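PDB 3F8T: predicted ATPase involved in replication control, Cdc46/Mcm family from Methanopyrus kandleri AV19, which probably binds ATP and single-stranded DNA and may act as a DNA-unwinding helicase in replication, being a homolog of the MCM proteins. Local coordinates for residues Phe196-Leu205 and Ala461-Asp469; Glu219-Leu227 and Ile478-Tyr486. The protein carries 2 engineered substitutions. All coordinates share one frame; numbering follows the deposited sequence.

Interaction 1: residues Phe196-Leu205 and Ala461-Asp469; sequences FRELADKDPL and AHARMRLSD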
loop_
_atom_site.group_PDB
_atom_site.type_symbol
_atom_site.label_atom_id
_atom_site.label_comp_id
_atom_site.label_asym_id
_atom_site.label_seq_id
_atom_site.Cartn_x
_atom_site.Cartn_y
_atom_site.Cartn_z
ATOM N N PHE A 196 19.666 -1.851 -10.786
ATOM C CA PHE A 196 19.029 -0.664 -10.191
ATOM C C PHE A 196 19.939 0.549 -10.323
ATOM O O PHE A 196 19.511 1.604 -10.777
ATOM C CB PHE A 196 18.702 -0.908 -8.709
ATOM C CG PHE A 196 17.528 -1.838 -8.453
ATOM C CD1 PHE A 196 16.845 -2.481 -9.486
ATOM C CD2 PHE A 196 17.133 -2.090 -7.139
ATOM C CE1 PHE A 196 15.777 -3.325 -9.211
ATOM C CE2 PHE A 196 16.081 -2.951 -6.843
ATOM C CZ PHE A 196 15.396 -3.573 -7.880
ATOM N N ARG A 197 21.209 0.400 -9.936
ATOM C CA ARG A 197 22.134 1.525 -10.005
ATOM C C ARG A 197 22.317 2.013 -11.435
ATOM O O ARG A 197 22.354 3.215 -11.673
ATOM C CB ARG A 197 23.484 1.211 -9.354
ATOM C CG ARG A 197 24.446 2.411 -9.330
ATOM C CD ARG A 197 23.827 3.657 -8.649
ATOM N NE ARG A 197 23.295 3.387 -7.309
ATOM C CZ ARG A 197 22.522 4.234 -6.628
ATOM N NH1 ARG A 197 22.193 5.401 -7.165
ATOM N NH2 ARG A 197 22.076 3.917 -5.416
ATOM N N GLU A 198 22.391 1.081 -12.386
ATOM C CA GLU A 198 22.471 1.444 -13.800
ATOM C C GLU A 198 21.240 2.206 -14.275
ATOM O O GLU A 198 21.366 3.202 -14.983
ATOM C CB GLU A 198 22.709 0.208 -14.665
ATOM C CG GLU A 198 24.155 -0.303 -14.568
ATOM C CD GLU A 198 24.329 -1.659 -15.215
ATOM O OE1 GLU A 198 23.712 -1.888 -16.277
ATOM O OE2 GLU A 198 25.079 -2.491 -14.660
ATOM N N LEU A 199 20.059 1.750 -13.867
ATOM C CA LEU A 199 18.816 2.441 -14.233
ATOM C C LEU A 199 18.826 3.864 -13.673
ATOM O O LEU A 199 18.595 4.827 -14.411
ATOM C CB LEU A 199 17.582 1.644 -13.765
ATOM C CG LEU A 199 16.173 2.116 -14.160
ATOM C CD1 LEU A 199 16.088 2.462 -15.639
ATOM C CD2 LEU A 199 15.125 1.059 -13.793
ATOM N N ALA A 200 19.133 4.000 -12.385
ATOM C CA ALA A 200 19.254 5.319 -11.732
ATOM C C ALA A 200 20.178 6.313 -12.443
ATOM O O ALA A 200 19.866 7.502 -12.545
ATOM C CB ALA A 200 19.683 5.154 -10.289
ATOM N N ASP A 201 21.318 5.822 -12.921
ATOM C CA ASP A 201 22.307 6.666 -13.598
ATOM C C ASP A 201 21.850 7.163 -14.971
ATOM O O ASP A 201 22.306 8.209 -15.432
ATOM C CB ASP A 201 23.640 5.921 -13.731
ATOM C CG ASP A 201 24.435 5.907 -12.440
ATOM O OD1 ASP A 201 24.191 6.762 -11.563
ATOM O OD2 ASP A 201 25.311 5.037 -12.297
ATOM N N LYS A 202 20.958 6.417 -15.624
ATOM C CA LYS A 202 20.489 6.752 -16.972
ATOM C C LYS A 202 19.447 7.878 -16.992
ATOM O O LYS A 202 19.675 8.972 -16.491
ATOM C CB LYS A 202 19.890 5.513 -17.630
ATOM C CG LYS A 202 20.904 4.474 -18.038
ATOM C CD LYS A 202 20.209 3.235 -18.568
ATOM C CE LYS A 202 21.160 2.043 -18.592
ATOM N NZ LYS A 202 20.412 0.754 -18.582
ATOM N N ASP A 203 18.304 7.592 -17.600
ATOM C CA ASP A 203 17.165 8.501 -17.616
ATOM C C ASP A 203 15.994 7.619 -17.250
ATOM O O ASP A 203 15.308 7.093 -18.158
ATOM C CB ASP A 203 17.020 9.120 -19.025
ATOM C CG ASP A 203 15.857 10.114 -19.143
ATOM O OD1 ASP A 203 15.126 10.373 -18.155
ATOM O OD2 ASP A 203 15.671 10.641 -20.271
ATOM N N PRO A 204 15.785 7.378 -15.931
ATOM C CA PRO A 204 14.678 6.497 -15.564
ATOM C C PRO A 204 13.315 7.122 -15.855
ATOM O O PRO A 204 12.361 6.395 -16.121
ATOM C CB PRO A 204 14.879 6.255 -14.060
ATOM C CG PRO A 204 15.685 7.375 -13.600
ATOM C CD PRO A 204 16.523 7.849 -14.748
ATOM N N LEU A 205 13.224 8.450 -15.817
ATOM C CA LEU A 205 11.941 9.111 -16.094
ATOM C C LEU A 205 11.437 8.759 -17.480
ATOM O O LEU A 205 10.298 8.355 -17.634
ATOM C CB LEU A 205 12.037 10.631 -15.940
ATOM C CG LEU A 205 10.760 11.414 -16.262
ATOM C CD1 LEU A 205 9.571 10.978 -15.384
ATOM C CD2 LEU A 205 11.013 12.889 -16.098
ATOM N N ALA A 461 9.444 13.242 -6.084
ATOM C CA ALA A 461 9.235 11.999 -6.829
ATOM C C ALA A 461 10.374 11.704 -7.795
ATOM O O ALA A 461 10.857 10.557 -7.875
ATOM C CB ALA A 461 7.886 12.018 -7.561
ATOM N N HIS A 462 10.847 12.733 -8.505
ATOM C CA HIS A 462 11.949 12.526 -9.425
ATOM C C HIS A 462 13.248 12.184 -8.665
ATOM O O HIS A 462 14.049 11.370 -9.130
ATOM C CB HIS A 462 12.153 13.705 -10.374
ATOM C CG HIS A 462 13.203 13.441 -11.408
ATOM N ND1 HIS A 462 13.026 12.530 -12.429
ATOM C CD2 HIS A 462 14.462 13.916 -11.541
ATOM C CE1 HIS A 462 14.122 12.478 -13.168
ATOM N NE2 HIS A 462 15.010 13.307 -12.649
ATOM N N ALA A 463 13.451 12.789 -7.494
ATOM C CA ALA A 463 14.629 12.443 -6.683
ATOM C C ALA A 463 14.554 10.972 -6.235
ATOM O O ALA A 463 15.561 10.254 -6.269
ATOM C CB ALA A 463 14.777 13.398 -5.487
ATOM N N ARG A 464 13.368 10.500 -5.845
ATOM C CA ARG A 464 13.206 9.060 -5.545
ATOM C C ARG A 464 13.574 8.183 -6.746
ATOM O O ARG A 464 14.196 7.117 -6.601
ATOM C CB ARG A 464 11.775 8.744 -5.067
ATOM C CG ARG A 464 11.451 9.411 -3.734
ATOM C CD ARG A 464 10.177 8.893 -3.056
ATOM N NE ARG A 464 9.075 9.694 -3.533
ATOM C CZ ARG A 464 8.543 10.724 -2.904
ATOM N NH1 ARG A 464 8.940 11.089 -1.690
ATOM N NH2 ARG A 464 7.566 11.363 -3.493
ATOM N N MET A 465 13.196 8.648 -7.940
ATOM C CA MET A 465 13.459 7.936 -9.191
ATOM C C MET A 465 14.952 7.823 -9.500
ATOM O O MET A 465 15.374 6.936 -10.262
ATOM C CB MET A 465 12.760 8.672 -10.328
ATOM C CG MET A 465 12.423 7.849 -11.526
ATOM S SD MET A 465 11.480 8.916 -12.646
ATOM C CE MET A 465 9.810 8.419 -12.341
ATOM N N ARG A 466 15.740 8.735 -8.926
ATOM C CA ARG A 466 17.200 8.731 -9.061
ATOM C C ARG A 466 17.840 8.044 -7.863
ATOM O O ARG A 466 19.072 8.098 -7.697
ATOM C CB ARG A 466 17.737 10.171 -9.112
ATOM C CG ARG A 466 17.392 10.988 -10.334
ATOM C CD ARG A 466 18.184 12.306 -10.355
ATOM N NE ARG A 466 17.865 13.180 -9.220
ATOM C CZ ARG A 466 18.630 13.331 -8.140
ATOM N NH1 ARG A 466 19.788 12.686 -8.040
ATOM N NH2 ARG A 466 18.242 14.132 -7.157
ATOM N N LEU A 467 17.007 7.414 -7.034
ATOM C CA LEU A 467 17.420 6.793 -5.773
ATOM C C LEU A 467 18.161 7.790 -4.883
ATOM O O LEU A 467 19.185 7.463 -4.274
ATOM C CB LEU A 467 18.281 5.532 -6.030
ATOM C CG LEU A 467 17.686 4.403 -6.880
ATOM C CD1 LEU A 467 18.719 3.286 -7.036
ATOM C CD2 LEU A 467 16.402 3.847 -6.246
ATOM N N SER A 468 17.631 9.007 -4.786
ATOM C CA SER A 468 18.288 10.034 -4.006
ATOM C C SER A 468 17.434 10.594 -2.861
ATOM O O SER A 468 16.196 10.640 -2.937
ATOM C CB SER A 468 18.781 11.153 -4.928
ATOM O OG SER A 468 19.214 12.258 -4.167
ATOM N N ASP A 469 18.115 11.022 -1.801
ATOM C CA ASP A 469 17.459 11.715 -0.704
ATOM C C ASP A 469 17.570 13.234 -0.818
ATOM O O ASP A 469 17.035 13.957 0.021
ATOM C CB ASP A 469 18.016 11.246 0.635
ATOM C CG ASP A 469 17.664 9.807 0.930
ATOM O OD1 ASP A 469 16.525 9.377 0.636
ATOM O OD2 ASP A 469 18.541 9.105 1.479
HETATM O O HOH W 1 21.124 5.935 -3.754
#
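Leu467 sits against Ala200 and Arg197 at the point where helix 449-465 of the lid ends in a Schellman motif and the residues just past its end meet helix 190-201 of the P-loop part. The motif is defined by two backbone bonds, Ser468 N to Ala463 O and Leu467 N to Arg464 O, with Leu467 at positive phi as its C-prime residue. Leu467 CD1 lies 3.9 Å from Ala200 CB and also covers one face of the Arg197 guanidinium, 3.7 Å above its plane and offset toward the rim. Arg197 reaches it by bending back at chi2 and chi3 (55° and 53°).

Beyond the turn between the two helices of residues 196-205, Pro204 CG rests 3.4 Å from Met465 O in a packing contact; that oxygen is the acceptor for Tyr402 OH of helix 396-409. Met465 SD lies 3.5 Å from Leu205 CA, and the bend at chi3 (-100°) places CE near Leu205 CD1, while Leu205 CB meets the edge of the His462 ring. ND1 of that ring is buried with no partner in the model.

Further out, Asp203 holds the N-cap of helix 204-212, Arg466 is salt-bridged to Asp475, and Tyr402 also packs on Ala200 and Leu467. One water accepts from Arg197 NH2 at 2.8 Å; its 2.5 Å distance to Leu467 O is short, and the exact length doubtful.

Interaction 2: residues Glu219-Leu227 and Ile478-Tyr486; sequences EEVGKMLAL and IAAELVDWY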
loop_
_atom_site.group_PDB
_atom_site.type_symbol
_atom_site.label_atom_id
_atom_site.label_comp_id
_atom_site.label_asym_id
_atom_site.label_seq_id
_atom_site.Cartn_x
_atom_site.Cartn_y
_atom_site.Cartn_z
ATOM N N GLU A 219 4.153 11.893 -24.327
ATOM C CA GLU A 219 5.392 12.059 -23.539
ATOM C C GLU A 219 5.206 12.683 -22.150
ATOM O O GLU A 219 5.636 12.116 -21.152
ATOM C CB GLU A 219 6.412 12.881 -24.333
ATOM C CG GLU A 219 7.687 13.246 -23.569
ATOM C CD GLU A 219 8.561 12.042 -23.226
ATOM O OE1 GLU A 219 8.157 11.201 -22.381
ATOM O OE2 GLU A 219 9.673 11.947 -23.786
ATOM N N GLU A 220 4.582 13.858 -22.107
ATOM C CA GLU A 220 4.308 14.565 -20.860
ATOM C C GLU A 220 3.376 13.762 -19.965
ATOM O O GLU A 220 3.574 13.691 -18.753
ATOM C CB GLU A 220 3.691 15.925 -21.163
ATOM C CG GLU A 220 4.566 16.758 -22.085
ATOM C CD GLU A 220 5.859 17.117 -21.410
ATOM O OE1 GLU A 220 5.789 17.745 -20.335
ATOM O OE2 GLU A 220 6.936 16.756 -21.938
ATOM N N VAL A 221 2.362 13.160 -20.578
ATOM C CA VAL A 221 1.408 12.340 -19.853
ATOM C C VAL A 221 2.158 11.189 -19.163
ATOM O O VAL A 221 1.993 10.980 -17.958
ATOM C CB VAL A 221 0.292 11.816 -20.782
ATOM C CG1 VAL A 221 -0.595 10.840 -20.046
ATOM C CG2 VAL A 221 -0.523 12.993 -21.337
ATOM N N GLY A 222 2.987 10.467 -19.923
ATOM C CA GLY A 222 3.813 9.379 -19.359
ATOM C C GLY A 222 4.678 9.846 -18.195
ATOM O O GLY A 222 4.806 9.141 -17.188
ATOM N N LYS A 223 5.293 11.020 -18.335
ATOM C CA LYS A 223 6.173 11.552 -17.282
ATOM C C LYS A 223 5.381 11.856 -16.016
ATOM O O LYS A 223 5.810 11.536 -14.925
ATOM C CB LYS A 223 6.908 12.798 -17.769
ATOM C CG LYS A 223 7.993 12.509 -18.837
ATOM C CD LYS A 223 8.636 13.807 -19.244
ATOM C CE LYS A 223 9.787 13.537 -20.218
ATOM N NZ LYS A 223 10.284 14.837 -20.764
ATOM N N MET A 224 4.208 12.463 -16.173
ATOM C CA MET A 224 3.314 12.735 -15.028
ATOM C C MET A 224 2.942 11.464 -14.257
ATOM O O MET A 224 3.019 11.423 -13.033
ATOM C CB MET A 224 2.023 13.388 -15.521
ATOM C CG MET A 224 2.199 14.772 -16.084
ATOM S SD MET A 224 0.554 15.377 -16.568
ATOM C CE MET A 224 1.050 17.016 -17.068
ATOM N N LEU A 225 2.507 10.440 -14.981
ATOM C CA LEU A 225 2.142 9.162 -14.373
ATOM C C LEU A 225 3.341 8.417 -13.787
ATOM O O LEU A 225 3.209 7.767 -12.752
ATOM C CB LEU A 225 1.405 8.279 -15.381
ATOM C CG LEU A 225 0.155 8.892 -16.036
ATOM C CD1 LEU A 225 -0.616 7.815 -16.776
ATOM C CD2 LEU A 225 -0.740 9.507 -15.018
ATOM N N ALA A 226 4.492 8.482 -14.462
ATOM C CA ALA A 226 5.733 7.924 -13.895
ATOM C C ALA A 226 6.047 8.552 -12.525
ATOM O O ALA A 226 6.254 7.849 -11.533
ATOM C CB ALA A 226 6.893 8.128 -14.846
ATOM N N LEU A 227 6.045 9.879 -12.459
ATOM C CA LEU A 227 6.363 10.549 -11.202
ATOM C C LEU A 227 5.263 10.307 -10.153
ATOM O O LEU A 227 5.536 10.188 -8.965
ATOM C CB LEU A 227 6.634 12.044 -11.447
ATOM C CG LEU A 227 7.901 12.334 -12.284
ATOM C CD1 LEU A 227 7.911 13.772 -12.731
ATOM C CD2 LEU A 227 9.191 12.011 -11.506
ATOM N N ILE A 478 12.409 19.669 -13.917
ATOM C CA ILE A 478 11.557 18.660 -14.541
ATOM C C ILE A 478 10.111 18.787 -14.052
ATOM O O ILE A 478 9.169 18.773 -14.848
ATOM C CB ILE A 478 12.091 17.247 -14.252
ATOM C CG1 ILE A 478 13.338 16.974 -15.082
ATOM C CG2 ILE A 478 10.999 16.175 -14.502
ATOM C CD1 ILE A 478 14.122 15.748 -14.583
ATOM N N ALA A 479 9.956 18.892 -12.733
ATOM C CA ALA A 479 8.658 19.123 -12.084
ATOM C C ALA A 479 7.938 20.385 -12.620
ATOM O O ALA A 479 6.753 20.343 -12.984
ATOM C CB ALA A 479 8.864 19.221 -10.586
ATOM N N ALA A 480 8.664 21.496 -12.679
ATOM C CA ALA A 480 8.099 22.771 -13.117
ATOM C C ALA A 480 7.643 22.725 -14.568
ATOM O O ALA A 480 6.602 23.286 -14.901
ATOM C CB ALA A 480 9.124 23.890 -12.933
ATOM N N GLU A 481 8.412 22.056 -15.428
ATOM C CA GLU A 481 8.024 21.889 -16.839
ATOM C C GLU A 481 6.685 21.161 -16.958
ATOM O O GLU A 481 5.854 21.514 -17.788
ATOM C CB GLU A 481 9.110 21.134 -17.610
ATOM C CG GLU A 481 8.964 21.179 -19.138
ATOM C CD GLU A 481 8.113 20.048 -19.720
ATOM O OE1 GLU A 481 8.163 18.899 -19.206
ATOM O OE2 GLU A 481 7.398 20.313 -20.714
ATOM N N LEU A 482 6.461 20.155 -16.114
ATOM C CA LEU A 482 5.181 19.430 -16.141
ATOM C C LEU A 482 4.015 20.252 -15.637
ATOM O O LEU A 482 2.930 20.189 -16.210
ATOM C CB LEU A 482 5.267 18.128 -15.341
ATOM C CG LEU A 482 6.231 17.079 -15.904
ATOM C CD1 LEU A 482 6.384 15.933 -14.908
ATOM C CD2 LEU A 482 5.828 16.554 -17.286
ATOM N N VAL A 483 4.222 21.016 -14.561
ATOM C CA VAL A 483 3.156 21.873 -14.039
ATOM C C VAL A 483 2.834 22.952 -15.078
ATOM O O VAL A 483 1.662 23.175 -15.401
ATOM C CB VAL A 483 3.488 22.477 -12.632
ATOM C CG1 VAL A 483 2.418 23.505 -12.201
ATOM C CG2 VAL A 483 3.570 21.374 -11.587
ATOM N N ASP A 484 3.873 23.579 -15.625
ATOM C CA ASP A 484 3.702 24.574 -16.705
ATOM C C ASP A 484 2.952 24.029 -17.926
ATOM O O ASP A 484 2.065 24.702 -18.484
ATOM C CB ASP A 484 5.053 25.130 -17.142
ATOM C CG ASP A 484 5.614 26.130 -16.160
ATOM O OD1 ASP A 484 4.838 26.719 -15.378
ATOM O OD2 ASP A 484 6.840 26.321 -16.164
ATOM N N TRP A 485 3.295 22.808 -18.324
ATOM C CA TRP A 485 2.633 22.150 -19.457
ATOM C C TRP A 485 1.140 21.990 -19.180
ATOM O O TRP A 485 0.316 22.337 -20.027
ATOM C CB TRP A 485 3.294 20.803 -19.759
ATOM C CG TRP A 485 2.725 20.065 -20.939
ATOM C CD1 TRP A 485 3.117 20.168 -22.252
ATOM C CD2 TRP A 485 1.668 19.102 -20.914
ATOM N NE1 TRP A 485 2.357 19.328 -23.042
ATOM C CE2 TRP A 485 1.464 18.662 -22.243
ATOM C CE3 TRP A 485 0.867 18.574 -19.900
ATOM C CZ2 TRP A 485 0.496 17.716 -22.577
ATOM C CZ3 TRP A 485 -0.096 17.627 -20.231
ATOM C CH2 TRP A 485 -0.269 17.206 -21.559
ATOM N N TYR A 486 0.804 21.482 -17.993
ATOM C CA TYR A 486 -0.584 21.394 -17.509
ATOM C C TYR A 486 -1.305 22.746 -17.534
ATOM O O TYR A 486 -2.422 22.868 -18.064
ATOM C CB TYR A 486 -0.604 20.820 -16.076
ATOM C CG TYR A 486 -1.826 21.191 -15.252
ATOM C CD1 TYR A 486 -3.104 21.066 -15.786
ATOM C CD2 TYR A 486 -1.705 21.646 -13.940
ATOM C CE1 TYR A 486 -4.236 21.403 -15.056
ATOM C CE2 TYR A 486 -2.851 21.995 -13.181
ATOM C CZ TYR A 486 -4.112 21.859 -13.760
ATOM O OH TYR A 486 -5.284 22.154 -13.072
#
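Glu220 lays its aliphatic part over one face of the Trp485 indole: CB stands 3.6 Å above the ring plane, over its centre, and CG makes a CH-pi contact with the five-membered ring, only 12° off the ring normal. The glutamate chain turns at chi2 (-66°), which carries its carboxylate past the indole to Glu481, whose side chain arrives from the opposite direction. Glu220 OE1 and Glu481 OE1 are 2.9 Å apart, two acceptors that cannot bond as carboxylates. Their planes are nearly perpendicular; so short an approach is consistent with a proton shared there or with a raised pKa, although the model does not decide. Lys223 NZ, 4.8 Å from Glu481 OE1, is not in contact but could partly offset the negative charge.

Met224 meets the same indole obliquely. Its chain, extended beyond CG, brings CE to 3.2 Å from Trp485 CE3; the two side chains cross at about a right angle. Met224 SD is 5.4 Å from the centroid of the six-membered ring, a Met-aromatic contact.

One turn before Trp485 on helix 473-489, Leu482 is a knob in the hole formed by Glu220, Lys223, Met224 and Leu227. Packing there is tight: Leu482 CD1 and Leu227 CD1 are 3.4 Å apart, closer than usual for two methyl groups. The segment axes come no nearer than 10.6 Å and cross at -123°, so long side chains span the gap.

Behind helix 219-229, Val221 and Met224 reach Ala375 of strand 373-376 in the parallel sheet, and Leu225 packs on strand 242-245. Helix 473-489 packs Ala479 and Val483 on Leu458 and Val455 of helix 449-465, and Tyr486 touches Ile374 of strand 373-376.

In the fold
Both interactions join the P-loop and lid parts of this MCM homolog, and their centres lie about 16 Å apart on the same side of the chain's centre. Along the chain the segments alternate: 196-205, 219-227, 461-469, 478-486, and each contact closes over some 250 residues, including the five-stranded parallel sheet. Helices 204-212 and 219-229 are consecutive, as are the lid helices 449-465 and 473-489, which only the short strand 470-471 separates. The two contacts touch directly: His462 CA is 3.5 Å from Leu227 CD2, and Leu205 CD2 is 3.7 Å from Ile478 CG2. Interactions 1 and 2 therefore form one continuous interface between the lid and the P-loop part.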